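Local coordinates for protein FimX (Pseudomonas aeruginosa PAO1, PDB 3HV8) that holds the ligand C2E in the pocket of its EAL domain, a modified alpha/beta barrel, at residues S112-Q117 with D147-Y151; A155-Q160 with H186-Q190. One frame throughout, in Å; residues are numbered along the deposited sequence.

Contact 1. Residues S112-Q117 with D147-Y151; sequences SSASLQ and DATSY
The backbone N of S113 and OD1 of D147 are joined through one water, which accepts from S113 N at 2.9 Å and donates to D147 OD1 at 2.9 Å. This illustrates how, in the alpha/beta barrel of an EAL domain, short helices following neighbouring parallel strands can be fitted together without a direct hydrogen bond: helix 113-116 comes after strand 105-110, and helix 145-150 directly after strand 139-144. The amide bridged by the water lies in the first turn of its helix, whose N-terminal end would probably favour a carboxylate nearby. S112 caps that turn, its OG accepting a weak bond from S115 N at 3.4 Å. The same OG is hydrogen-bonded to D84, which also binds S115 OG, and the S112 side chain lies about 4 Å from bound C2E.

Beyond the water bridge, the contact is made mostly by carbon. S113 carries its OG between backbone N and carbonyl carbon (chi1 66°), and that oxygen is hydrogen-bonded to K75. The methylene CB is what meets the opposite helix: it sits 3.5 Å from Y151 CE2 and 3.6 Å from D147 OD1, touching both the ring and the carboxylate. L116, in one of its two modelled conformers, brings CD1 to within 3.7 Å of D147 CB. Further along, the extended chain of Q117 crosses the Y151 ring obliquely, with amide and ring planes 38° apart and Q117 NE2 3.6 Å from Y151 CE1; this is van der Waals contact of a tilted amide, not a flat stack. Y151 leaves helix 145-150 and stands at the N-cap of helix 152-164. S113 and Q117 both approach its ring from one side, neither squarely over its face, while D147 OD2 lies at its edge, in the ring plane.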
ATOM      1  N   SER A 112      -0.105   9.574  -0.027  1.00 24.85           N
ATOM      2  CA  SER A 112       0.946  10.456   0.481  1.00 23.51           C
ATOM      3  C   SER A 112       0.476  11.192   1.737  1.00 23.83           C
ATOM      4  O   SER A 112      -0.721  11.248   2.033  1.00 22.85           O
ATOM      5  CB  SER A 112       1.339  11.494  -0.579  1.00 23.65           C
ATOM      6  OG  SER A 112       0.290  12.428  -0.757  1.00 26.75           O
ATOM      7  N   SER A 113       1.424  11.777   2.468  1.00 24.02           N
ATOM      8  CA  SER A 113       1.060  12.544   3.653  1.00 23.73           C
ATOM      9  C   SER A 113       0.168  13.732   3.301  1.00 25.14           C
ATOM     10  O   SER A 113      -0.650  14.159   4.112  1.00 24.84           O
ATOM     11  CB  SER A 113       2.309  13.013   4.397  1.00 24.05           C
ATOM     12  OG  SER A 113       3.033  13.951   3.608  1.00 25.95           O
ATOM     13  N   ALA A 114       0.327  14.277   2.102  1.00 23.84           N
ATOM     14  CA  ALA A 114      -0.528  15.387   1.694  1.00 25.24           C
ATOM     15  C   ALA A 114      -1.988  14.953   1.659  1.00 25.32           C
ATOM     16  O   ALA A 114      -2.867  15.678   2.122  1.00 27.61           O
ATOM     17  CB  ALA A 114      -0.080  15.936   0.346  1.00 26.43           C
ATOM     18  N   SER A 115      -2.257  13.753   1.154  1.00 24.86           N
ATOM     19  CA  SER A 115      -3.631  13.265   1.130  1.00 24.94           C
ATOM     20  C   SER A 115      -4.175  13.010   2.538  1.00 27.97           C
ATOM     21  O   SER A 115      -5.364  13.195   2.785  1.00 26.50           O
ATOM     22  CB  SER A 115      -3.770  12.029   0.241  1.00 25.36           C
ATOM     23  OG  SER A 115      -3.632  12.389  -1.125  1.00 27.55           O
ATOM     24  N   LEU A 116      -3.318  12.599   3.469  0.51 27.58           N
ATOM     25  CA  LEU A 116      -3.774  12.426   4.850  0.51 28.86           C
ATOM     26  C   LEU A 116      -4.343  13.725   5.383  0.51 32.92           C
ATOM     27  O   LEU A 116      -5.344  13.735   6.100  0.51 35.04           O
ATOM     28  CB  LEU A 116      -2.630  11.997   5.763  0.51 30.77           C
ATOM     29  CG  LEU A 116      -2.088  10.598   5.554  0.51 24.32           C
ATOM     30  CD1 LEU A 116      -0.948  10.320   6.528  0.51 26.43           C
ATOM     31  CD2 LEU A 116      -3.205   9.578   5.731  0.51 33.89           C
ATOM     32  N   GLN A 117      -3.686  14.821   5.033  1.00 29.59           N
ATOM     33  CA  GLN A 117      -4.067  16.128   5.557  1.00 31.34           C
ATOM     34  C   GLN A 117      -5.185  16.831   4.780  1.00 35.29           C
ATOM     35  O   GLN A 117      -5.577  17.949   5.118  1.00 41.82           O
ATOM     36  CB  GLN A 117      -2.833  17.026   5.594  1.00 30.29           C
ATOM     37  CG  GLN A 117      -1.741  16.505   6.503  1.00 31.38           C
ATOM     38  CD  GLN A 117      -0.520  17.393   6.479  1.00 37.51           C
ATOM     39  OE1 GLN A 117       0.316  17.286   5.584  1.00 38.72           O
ATOM     40  NE2 GLN A 117      -0.410  18.281   7.463  1.00 37.64           N
ATOM     41  N   ASP A 147       4.241   8.267   8.359  1.00 23.50           N
ATOM     42  CA  ASP A 147       3.141   9.231   8.177  1.00 23.83           C
ATOM     43  C   ASP A 147       1.994   9.032   9.169  1.00 25.41           C
ATOM     44  O   ASP A 147       1.397  10.005   9.649  1.00 25.84           O
ATOM     45  CB  ASP A 147       2.614   9.202   6.743  1.00 24.88           C
ATOM     46  CG  ASP A 147       3.570   9.838   5.786  1.00 27.96           C
ATOM     47  OD1 ASP A 147       3.439   9.612   4.569  1.00 27.36           O
ATOM     48  OD2 ASP A 147       4.465  10.554   6.273  1.00 28.87           O
ATOM     49  N   ALA A 148       1.671   7.780   9.478  1.00 25.11           N
ATOM     50  CA  ALA A 148       0.611   7.502  10.437  1.00 26.59           C
ATOM     51  C   ALA A 148       0.939   8.125  11.780  1.00 27.99           C
ATOM     52  O   ALA A 148       0.058   8.613  12.483  1.00 28.38           O
ATOM     53  CB  ALA A 148       0.454   6.005  10.615  1.00 27.34           C
ATOM     54  N   THR A 149       2.219   8.082  12.126  1.00 25.14           N
ATOM     55  CA  THR A 149       2.726   8.561  13.394  1.00 26.32           C
ATOM     56  C   THR A 149       2.871  10.092  13.394  1.00 28.41           C
ATOM     57  O   THR A 149       2.512  10.765  14.358  1.00 29.35           O
ATOM     58  CB  THR A 149       4.064   7.863  13.673  1.00 29.61           C
ATOM     59  OG1 THR A 149       3.890   6.442  13.489  1.00 31.01           O
ATOM     60  CG2 THR A 149       4.527   8.131  15.085  1.00 33.42           C
ATOM     61  N   SER A 150       3.350  10.643  12.286  1.00 24.82           N
ATOM     62  CA  SER A 150       3.534  12.088  12.161  1.00 24.37           C
ATOM     63  C   SER A 150       2.225  12.852  12.138  1.00 27.67           C
ATOM     64  O   SER A 150       2.154  14.001  12.587  1.00 31.07           O
ATOM     65  CB  SER A 150       4.260  12.419  10.850  1.00 23.06           C
ATOM     66  OG  SER A 150       5.588  11.934  10.827  1.00 25.27           O
ATOM     67  N   TYR A 151       1.196  12.242  11.563  1.00 23.14           N
ATOM     68  CA  TYR A 151      -0.087  12.902  11.342  1.00 23.29           C
ATOM     69  C   TYR A 151      -1.186  12.062  11.977  1.00 23.97           C
ATOM     70  O   TYR A 151      -2.173  11.712  11.330  1.00 24.42           O
ATOM     71  CB  TYR A 151      -0.344  13.071   9.832  1.00 25.93           C
ATOM     72  CG  TYR A 151       0.779  13.809   9.144  1.00 23.52           C
ATOM     73  CD1 TYR A 151       0.882  15.193   9.242  1.00 28.17           C
ATOM     74  CD2 TYR A 151       1.759  13.121   8.438  1.00 23.92           C
ATOM     75  CE1 TYR A 151       1.926  15.868   8.626  1.00 25.95           C
ATOM     76  CE2 TYR A 151       2.810  13.792   7.819  1.00 26.20           C
ATOM     77  CZ  TYR A 151       2.885  15.165   7.931  1.00 25.64           C
ATOM     78  OH  TYR A 151       3.945  15.821   7.341  1.00 28.38           O
TER
HETATM   79  O   HOH W   1       4.169  10.960   2.151  1.00 30.07           O

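Contact 2. Residues A155-Q160 with H186-Q190; sequences AKQLTQ and HLTVQ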
ATOM      1  N   ALA A 155      -4.706  10.820  10.451  1.00 25.11           N
ATOM      2  CA  ALA A 155      -4.802   9.425  10.053  1.00 25.07           C
ATOM      3  C   ALA A 155      -5.974   8.740  10.766  1.00 23.28           C
ATOM      4  O   ALA A 155      -6.676   7.898  10.175  1.00 23.51           O
ATOM      5  CB  ALA A 155      -3.485   8.699  10.344  1.00 25.86           C
ATOM      6  N   LYS A 156      -6.187   9.108  12.032  1.00 23.78           N
ATOM      7  CA  LYS A 156      -7.353   8.631  12.770  1.00 23.83           C
ATOM      8  C   LYS A 156      -8.641   9.025  12.055  1.00 23.45           C
ATOM      9  O   LYS A 156      -9.516   8.202  11.804  1.00 24.80           O
ATOM     10  CB  LYS A 156      -7.333   9.202  14.184  1.00 24.65           C
ATOM     11  CG  LYS A 156      -8.613   8.927  14.964  1.00 27.11           C
ATOM     12  CD  LYS A 156      -8.491   9.431  16.399  1.00 31.14           C
ATOM     13  CE  LYS A 156      -9.783   9.190  17.164  1.00 45.01           C
ATOM     14  NZ  LYS A 156      -9.612   9.383  18.626  1.00 60.83           N
ATOM     15  N   GLN A 157      -8.752  10.302  11.718  1.00 24.14           N
ATOM     16  CA  GLN A 157      -9.957  10.779  11.062  1.00 24.48           C
ATOM     17  C   GLN A 157     -10.147  10.149   9.687  1.00 24.44           C
ATOM     18  O   GLN A 157     -11.242   9.742   9.320  1.00 24.74           O
ATOM     19  CB  GLN A 157      -9.916  12.307  10.937  1.00 30.19           C
ATOM     20  CG  GLN A 157      -9.961  13.011  12.283  1.00 32.91           C
ATOM     21  CD  GLN A 157      -9.622  14.490  12.192  1.00 45.89           C
ATOM     22  OE1 GLN A 157      -9.027  14.947  11.213  1.00 48.20           O
ATOM     23  NE2 GLN A 157      -9.987  15.245  13.224  1.00 49.54           N
ATOM     24  N   LEU A 158      -9.064  10.050   8.921  1.00 23.86           N
ATOM     25  CA  LEU A 158      -9.184   9.474   7.590  1.00 23.88           C
ATOM     26  C   LEU A 158      -9.604   8.009   7.652  1.00 21.11           C
ATOM     27  O   LEU A 158     -10.523   7.600   6.965  1.00 23.17           O
ATOM     28  CB  LEU A 158      -7.880   9.607   6.800  1.00 24.77           C
ATOM     29  CG  LEU A 158      -7.889   8.875   5.457  1.00 27.34           C
ATOM     30  CD1 LEU A 158      -8.940   9.444   4.530  1.00 28.81           C
ATOM     31  CD2 LEU A 158      -6.524   8.974   4.800  1.00 32.80           C
ATOM     32  N   THR A 159      -8.936   7.230   8.499  1.00 22.44           N
ATOM     33  CA  THR A 159      -9.238   5.793   8.547  1.00 23.44           C
ATOM     34  C   THR A 159     -10.640   5.498   9.095  1.00 22.89           C
ATOM     35  O   THR A 159     -11.303   4.578   8.639  1.00 23.56           O
ATOM     36  CB  THR A 159      -8.147   4.960   9.286  1.00 24.99           C
ATOM     37  OG1 THR A 159      -7.987   5.427  10.629  1.00 23.19           O
ATOM     38  CG2 THR A 159      -6.815   5.070   8.549  1.00 25.15           C
ATOM     39  N   GLN A 160     -11.114   6.327  10.021  1.00 24.76           N
ATOM     40  CA  GLN A 160     -12.495   6.218  10.487  1.00 25.59           C
ATOM     41  C   GLN A 160     -13.463   6.521   9.335  1.00 23.80           C
ATOM     42  O   GLN A 160     -14.459   5.828   9.132  1.00 26.35           O
ATOM     43  CB  GLN A 160     -12.732   7.154  11.682  1.00 29.04           C
ATOM     44  CG  GLN A 160     -12.184   6.598  13.001  1.00 33.45           C
ATOM     45  CD  GLN A 160     -12.136   7.609  14.138  1.00 43.34           C
ATOM     46  OE1 GLN A 160     -11.483   7.373  15.155  1.00 46.02           O
ATOM     47  NE2 GLN A 160     -12.825   8.730  13.974  1.00 44.21           N
ATOM     48  N   HIS A 186      -5.178   3.990  17.791  1.00 26.48           N
ATOM     49  CA  HIS A 186      -5.833   5.213  17.339  1.00 26.65           C
ATOM     50  C   HIS A 186      -6.458   5.088  15.970  1.00 30.04           C
ATOM     51  O   HIS A 186      -7.333   5.871  15.624  1.00 32.50           O
ATOM     52  CB  HIS A 186      -4.819   6.354  17.298  1.00 29.19           C
ATOM     53  CG  HIS A 186      -4.181   6.629  18.621  1.00 28.67           C
ATOM     54  ND1 HIS A 186      -4.790   7.406  19.584  1.00 33.28           N
ATOM     55  CD2 HIS A 186      -2.997   6.237  19.144  1.00 32.77           C
ATOM     56  CE1 HIS A 186      -4.006   7.477  20.644  1.00 35.97           C
ATOM     57  NE2 HIS A 186      -2.915   6.773  20.406  1.00 32.82           N
ATOM     58  N   LEU A 187      -6.003   4.108  15.192  1.00 30.13           N
ATOM     59  CA  LEU A 187      -6.326   4.025  13.776  1.00 28.16           C
ATOM     60  C   LEU A 187      -7.263   2.867  13.489  1.00 30.21           C
ATOM     61  O   LEU A 187      -7.344   1.920  14.272  1.00 36.96           O
ATOM     62  CB  LEU A 187      -5.045   3.870  12.961  1.00 30.67           C
ATOM     63  CG  LEU A 187      -3.994   4.947  13.253  1.00 31.03           C
ATOM     64  CD1 LEU A 187      -2.687   4.678  12.522  1.00 38.89           C
ATOM     65  CD2 LEU A 187      -4.526   6.350  12.928  1.00 34.38           C
ATOM     66  N   THR A 188      -7.966   2.942  12.366  1.00 22.32           N
ATOM     67  CA  THR A 188      -8.871   1.895  11.917  1.00 23.16           C
ATOM     68  C   THR A 188      -8.172   1.208  10.746  1.00 24.12           C
ATOM     69  O   THR A 188      -8.199   1.688   9.610  1.00 24.42           O
ATOM     70  CB  THR A 188     -10.215   2.485  11.485  1.00 23.18           C
ATOM     71  OG1 THR A 188     -10.731   3.295  12.558  1.00 26.17           O
ATOM     72  CG2 THR A 188     -11.213   1.419  11.141  1.00 25.42           C
ATOM     73  N   VAL A 189      -7.478   0.117  11.038  0.59 24.75           N
ATOM     74  CA  VAL A 189      -6.726  -0.581  10.007  0.59 25.12           C
ATOM     75  C   VAL A 189      -6.876  -2.079  10.197  0.59 24.57           C
ATOM     76  O   VAL A 189      -6.984  -2.575  11.325  0.59 27.63           O
ATOM     77  CB  VAL A 189      -5.233  -0.183   9.999  0.59 22.98           C
ATOM     78  CG1 VAL A 189      -5.059   1.306   9.697  0.59 22.15           C
ATOM     79  CG2 VAL A 189      -4.580  -0.539  11.318  0.59 27.37           C
ATOM     80  N   GLN A 190      -6.896  -2.799   9.088  1.00 23.05           N
ATOM     81  CA  GLN A 190      -7.081  -4.240   9.131  1.00 23.07           C
ATOM     82  C   GLN A 190      -5.796  -4.978   8.776  1.00 23.10           C
ATOM     83  O   GLN A 190      -5.606  -6.121   9.205  1.00 23.89           O
ATOM     84  CB  GLN A 190      -8.199  -4.665   8.185  1.00 25.66           C
ATOM     85  CG  GLN A 190      -9.581  -4.102   8.553  1.00 25.05           C
ATOM     86  CD  GLN A 190      -9.794  -2.711   8.019  1.00 26.59           C
ATOM     87  OE1 GLN A 190      -9.083  -2.263   7.121  1.00 26.72           O
ATOM     88  NE2 GLN A 190     -10.766  -2.005   8.580  1.00 32.62           N
TER
HETATM   89  O   HOH W   2      -7.204   8.452  19.578  1.00 34.87           O
HETATM   90  O   HOH W   3     -10.171   2.282   7.649  1.00 27.00           O
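A155 begins this side of helix 152-164 by setting its CB 3.6 Å from CD2 of L187, a branch that also lies 3.3 Å from the backbone N of K156. The loop 186-190, which leads into barrel strand 191-194, crosses the helix surface. K156 runs out extended, its CG anti to the backbone N (chi1 172°), and slides past the H186 carbonyl with CG 3.4 Å from H186 O. Its NZ ends at a water, 2.8 Å away, which also meets H186 ND1 at the imidazole edge, in the ring plane. T159 faces the loop. Its OG1 donates to A155 O at 2.8 Å and accepts from T188 N at 3.0 Å in a nearly straight bond (171°). A155 O takes two donors, T159 N and T159 OG1, from opposite faces of its carbonyl plane. A second water donates to T159 O and T188 O. Q160 closes the row, its CG 3.6 Å from T188 OG1 as the side chains cross at about a right angle. The buried threonine hydroxyl thus gives its proton to the helix and keeps its acceptor capacity for the loop, so one side chain satisfies the amide N of T188, in a segment with no regular secondary structure.

Contact 1 and contact 2 follow one another along the chain and lie side by side in the barrel, their centres 11 Å apart. Helices 145-150 and 152-164 come in succession, so the second segment of contact 1 runs almost directly into the first of contact 2. They also touch in space: L116 CD2, in one of two modelled conformers, lies 3.5 Å from L158 CD2, and A148 CB lies 3.9 Å from L187 CD1. Contact 1 includes S112, a residue of the C2E pocket, whose side chain is about 4 Å from the ligand, whereas contact 2 joins the next helix to the loop before strand 191-194. The pair shows how packing contacts can link a helix-helix junction to a helix-to-loop junction.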